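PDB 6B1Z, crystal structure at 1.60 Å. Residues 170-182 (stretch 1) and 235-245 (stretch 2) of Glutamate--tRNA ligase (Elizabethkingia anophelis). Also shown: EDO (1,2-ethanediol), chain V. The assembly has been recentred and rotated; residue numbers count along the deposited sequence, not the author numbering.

Stretch 1, residues 170-182: RFKMPLDRIINLN
Stretch 2, residues 235-245: SMALHVLLYEA

Stretch 1 begins as strand (170-171), turns through a loop in which D176 takes phi/psi 48/56°, and returns as strand 178-182. Stretch 2 is helical over 236-245, with regular i to i-4 backbone bonds from H239 N to S235 O (3.0 Å) through A245 N to L241 O (2.8 Å). Strand 178-182 crosses the helix at 101°, with axes 9.3 Å apart at closest approach. In register, F171 CA lies 8.3 Å from L242 CA, and M173 CA lies 8.2 Å from L238 CA. The contact buries 652 Å², both sides summed.

Apolar packing makes most of the contact. I179 (m, m) and L181 (m, t) point toward the helix, while I178 before them and N180 between them stay exposed, in keeping with strand alternation. L181 CD1 lies 4.0 Å from A237 CB, and L181 CD2 lies 3.8 Å from V240 CG2. A237, with only a methyl group, sits where the CA atoms come nearest in the register, 6.6 Å from I179 CA to A237 CA; I179 CG2 is 4.4 Å from A237 CB. M236 is extended (t, t, t), and M236 CE reaches L181 CB at 4.2 Å. L241 (m, t) is covered most: L241 CD2 meets I179 CD1 at 3.9 Å, and L241 CD1 meets M173 SD at 4.0 Å.

F171 (t, chi2 80°) is buried against three leucines. L238 (t, p) lays CD1 over one ring face, a CH-pi contact 3.8 Å from the F171 ring centroid. F171 CZ is 3.6 Å from L241 CB, and F171 CD1 is 3.5 Å from L242 CD2.

The polar link is a salt bridge between two partly exposed side chains. R177 is extended (t, t, t), as is E244 through chi2 (t, t). R177 NH2 donates a hydrogen bond to E244 OE1 (2.8 Å), and R177 NH1 donates one to E244 OE2 (3.2 Å). L241 CD2 covers one guanidinium face, 3.6 Å from R177 NH1.

On helix residues outside this contact, Y243 OH donates to ethanediol O2 at 2.7 Å.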

# COMPACT_ATOMS: atom_id res chain seq x y z
N ARG A 170 -6.23 21.44 -27.67
CA ARG A 170 -7.26 20.50 -27.27
C ARG A 170 -7.42 19.40 -28.31
O ARG A 170 -7.20 19.62 -29.51
CB ARG A 170 -8.62 21.19 -27.10
CG ARG A 170 -8.72 21.98 -25.80
CD ARG A 170 -10.09 22.66 -25.69
NE ARG A 170 -10.15 23.46 -24.47
CZ ARG A 170 -10.49 23.00 -23.27
NH1 ARG A 170 -10.81 21.72 -23.10
NH2 ARG A 170 -10.51 23.82 -22.23
N PHE A 171 -7.81 18.22 -27.84
CA PHE A 171 -8.20 17.16 -28.75
C PHE A 171 -9.56 17.49 -29.36
O PHE A 171 -10.45 17.95 -28.66
CB PHE A 171 -8.28 15.83 -27.99
CG PHE A 171 -8.59 14.66 -28.86
CD1 PHE A 171 -7.60 14.05 -29.61
CD2 PHE A 171 -9.89 14.15 -28.92
CE1 PHE A 171 -7.89 12.94 -30.40
CE2 PHE A 171 -10.18 13.05 -29.71
CZ PHE A 171 -9.20 12.46 -30.47
N LYS A 172 -9.72 17.24 -30.66
CA LYS A 172 -11.01 17.46 -31.33
C LYS A 172 -11.81 16.16 -31.36
O LYS A 172 -11.61 15.30 -32.23
CB LYS A 172 -10.79 18.01 -32.74
CG LYS A 172 -12.07 18.45 -33.44
CD LYS A 172 -11.74 18.98 -34.83
CE LYS A 172 -12.98 19.42 -35.57
NZ LYS A 172 -13.74 18.26 -36.09
N MET A 173 -12.73 16.01 -30.41
CA MET A 173 -13.50 14.77 -30.33
C MET A 173 -14.33 14.60 -31.60
O MET A 173 -15.04 15.53 -32.00
CB MET A 173 -14.45 14.77 -29.14
CG MET A 173 -13.94 14.00 -27.96
SD MET A 173 -13.71 12.24 -28.31
CE MET A 173 -12.52 11.96 -26.99
N PRO A 174 -14.25 13.44 -32.26
CA PRO A 174 -15.09 13.18 -33.44
C PRO A 174 -16.57 13.31 -33.13
O PRO A 174 -17.01 13.08 -32.00
CB PRO A 174 -14.74 11.73 -33.81
CG PRO A 174 -13.35 11.52 -33.27
CD PRO A 174 -13.26 12.37 -32.02
N LEU A 175 -17.34 13.68 -34.16
CA LEU A 175 -18.80 13.69 -34.09
C LEU A 175 -19.36 12.27 -34.18
O LEU A 175 -19.12 11.56 -35.16
CB LEU A 175 -19.35 14.56 -35.22
CG LEU A 175 -20.89 14.60 -35.36
CD1 LEU A 175 -21.53 15.11 -34.08
CD2 LEU A 175 -21.32 15.44 -36.55
N ASP A 176 -20.13 11.87 -33.16
CA ASP A 176 -20.99 10.68 -33.22
C ASP A 176 -20.26 9.46 -33.78
O ASP A 176 -20.68 8.83 -34.76
CB ASP A 176 -22.24 11.01 -34.03
CG ASP A 176 -23.31 9.92 -33.97
OD1 ASP A 176 -23.23 9.06 -33.08
OD2 ASP A 176 -24.23 9.92 -34.83
N ARG A 177 -19.15 9.11 -33.14
CA ARG A 177 -18.35 7.97 -33.54
C ARG A 177 -18.36 6.95 -32.42
O ARG A 177 -18.19 7.31 -31.25
CB ARG A 177 -16.92 8.43 -33.89
CG ARG A 177 -16.05 7.29 -34.39
CD ARG A 177 -14.67 7.80 -34.82
NE ARG A 177 -13.77 6.66 -34.94
CZ ARG A 177 -12.46 6.78 -35.13
NH1 ARG A 177 -11.92 7.99 -35.29
NH2 ARG A 177 -11.69 5.70 -35.19
N ILE A 178 -18.56 5.68 -32.78
CA ILE A 178 -18.54 4.59 -31.81
C ILE A 178 -17.13 4.04 -31.72
O ILE A 178 -16.56 3.60 -32.73
CB ILE A 178 -19.54 3.49 -32.19
CG1 ILE A 178 -20.95 4.05 -32.20
CG2 ILE A 178 -19.41 2.32 -31.22
CD1 ILE A 178 -21.97 3.11 -32.78
N ILE A 179 -16.55 4.08 -30.52
CA ILE A 179 -15.23 3.53 -30.26
C ILE A 179 -15.42 2.18 -29.59
O ILE A 179 -16.06 2.09 -28.53
CB ILE A 179 -14.40 4.47 -29.37
CG1 ILE A 179 -14.42 5.91 -29.90
CG2 ILE A 179 -12.97 3.95 -29.26
CD1 ILE A 179 -13.92 6.06 -31.32
N ASN A 180 -14.88 1.11 -30.18
CA ASN A 180 -14.97 -0.23 -29.60
C ASN A 180 -13.67 -0.53 -28.87
O ASN A 180 -12.60 -0.62 -29.49
CB ASN A 180 -15.25 -1.27 -30.68
CG ASN A 180 -16.54 -0.99 -31.42
OD1 ASN A 180 -17.59 -0.83 -30.80
ND2 ASN A 180 -16.48 -0.93 -32.74
N LEU A 181 -13.76 -0.66 -27.54
CA LEU A 181 -12.62 -0.86 -26.66
C LEU A 181 -12.55 -2.30 -26.18
O LEU A 181 -13.55 -3.02 -26.13
CB LEU A 181 -12.69 0.10 -25.46
CG LEU A 181 -12.63 1.57 -25.92
CD1 LEU A 181 -12.94 2.52 -24.79
CD2 LEU A 181 -11.26 1.88 -26.50
N ASN A 182 -11.34 -2.73 -25.84
CA ASN A 182 -11.12 -4.09 -25.36
C ASN A 182 -10.09 -4.02 -24.25
O ASN A 182 -8.92 -3.73 -24.52
CB ASN A 182 -10.64 -5.00 -26.49
CG ASN A 182 -10.66 -6.47 -26.12
OD1 ASN A 182 -10.91 -6.83 -24.98
ND2 ASN A 182 -10.41 -7.33 -27.11
N SER A 235 -11.07 7.63 -19.67
CA SER A 235 -10.16 8.25 -20.63
C SER A 235 -9.59 7.28 -21.65
O SER A 235 -8.81 7.70 -22.52
CB SER A 235 -9.00 8.91 -19.87
OG SER A 235 -9.50 9.90 -18.99
N MET A 236 -9.93 6.00 -21.56
CA MET A 236 -9.34 5.02 -22.46
C MET A 236 -9.69 5.30 -23.92
O MET A 236 -8.84 5.15 -24.81
CB MET A 236 -9.78 3.61 -22.05
CG MET A 236 -9.10 2.52 -22.86
SD MET A 236 -9.67 0.89 -22.34
CE MET A 236 -8.94 -0.12 -23.61
N ALA A 237 -10.94 5.71 -24.20
CA ALA A 237 -11.31 6.02 -25.57
C ALA A 237 -10.46 7.16 -26.12
O ALA A 237 -9.95 7.08 -27.25
CB ALA A 237 -12.80 6.38 -25.65
N LEU A 238 -10.27 8.23 -25.34
CA LEU A 238 -9.37 9.30 -25.74
C LEU A 238 -7.98 8.77 -26.05
O LEU A 238 -7.37 9.14 -27.06
CB LEU A 238 -9.29 10.36 -24.64
CG LEU A 238 -8.21 11.43 -24.85
CD1 LEU A 238 -8.53 12.31 -26.09
CD2 LEU A 238 -8.08 12.28 -23.61
N HIS A 239 -7.45 7.91 -25.18
CA HIS A 239 -6.08 7.45 -25.39
C HIS A 239 -5.96 6.64 -26.67
O HIS A 239 -5.00 6.83 -27.43
CB HIS A 239 -5.63 6.64 -24.18
CG HIS A 239 -5.63 7.45 -22.92
ND1 HIS A 239 -5.71 6.89 -21.66
CD2 HIS A 239 -5.59 8.79 -22.75
CE1 HIS A 239 -5.71 7.86 -20.76
NE2 HIS A 239 -5.61 9.02 -21.39
N VAL A 240 -6.92 5.76 -26.93
CA VAL A 240 -6.91 4.99 -28.17
C VAL A 240 -7.01 5.92 -29.37
O VAL A 240 -6.30 5.74 -30.37
CB VAL A 240 -8.03 3.93 -28.14
CG1 VAL A 240 -8.28 3.33 -29.52
CG2 VAL A 240 -7.66 2.84 -27.12
N LEU A 241 -7.83 6.97 -29.27
CA LEU A 241 -7.94 7.93 -30.37
C LEU A 241 -6.65 8.72 -30.56
O LEU A 241 -6.32 9.10 -31.70
CB LEU A 241 -9.12 8.88 -30.13
CG LEU A 241 -10.49 8.26 -30.40
CD1 LEU A 241 -11.57 9.16 -29.76
CD2 LEU A 241 -10.70 8.13 -31.91
N LEU A 242 -5.91 8.99 -29.48
CA LEU A 242 -4.63 9.68 -29.63
C LEU A 242 -3.62 8.83 -30.39
O LEU A 242 -2.89 9.34 -31.24
CB LEU A 242 -4.08 10.09 -28.26
CG LEU A 242 -4.83 11.28 -27.65
CD1 LEU A 242 -4.39 11.46 -26.19
CD2 LEU A 242 -4.62 12.60 -28.42
N TYR A 243 -3.55 7.52 -30.09
CA TYR A 243 -2.66 6.66 -30.86
C TYR A 243 -3.04 6.69 -32.33
O TYR A 243 -2.17 6.82 -33.20
CB TYR A 243 -2.66 5.22 -30.34
CG TYR A 243 -1.89 5.05 -29.05
CD1 TYR A 243 -0.51 4.98 -29.05
CD2 TYR A 243 -2.56 4.96 -27.83
CE1 TYR A 243 0.19 4.83 -27.87
CE2 TYR A 243 -1.86 4.82 -26.64
CZ TYR A 243 -0.48 4.76 -26.68
OH TYR A 243 0.22 4.60 -25.51
N GLU A 244 -4.34 6.63 -32.62
CA GLU A 244 -4.79 6.74 -34.01
C GLU A 244 -4.36 8.06 -34.63
O GLU A 244 -3.88 8.09 -35.78
CB GLU A 244 -6.31 6.58 -34.06
CG GLU A 244 -6.88 6.69 -35.47
CD GLU A 244 -8.39 6.56 -35.49
OE1 GLU A 244 -8.95 5.87 -34.63
OE2 GLU A 244 -9.02 7.18 -36.37
N ALA A 245 -4.54 9.17 -33.91
CA ALA A 245 -4.18 10.48 -34.44
C ALA A 245 -2.70 10.54 -34.82
O ALA A 245 -2.33 11.19 -35.81
CB ALA A 245 -4.52 11.58 -33.43
C1 EDO V . -1.64 6.28 -21.57
O1 EDO V . -2.57 7.36 -21.51
C2 EDO V . -2.12 5.25 -22.58
O2 EDO V . -0.99 4.58 -23.15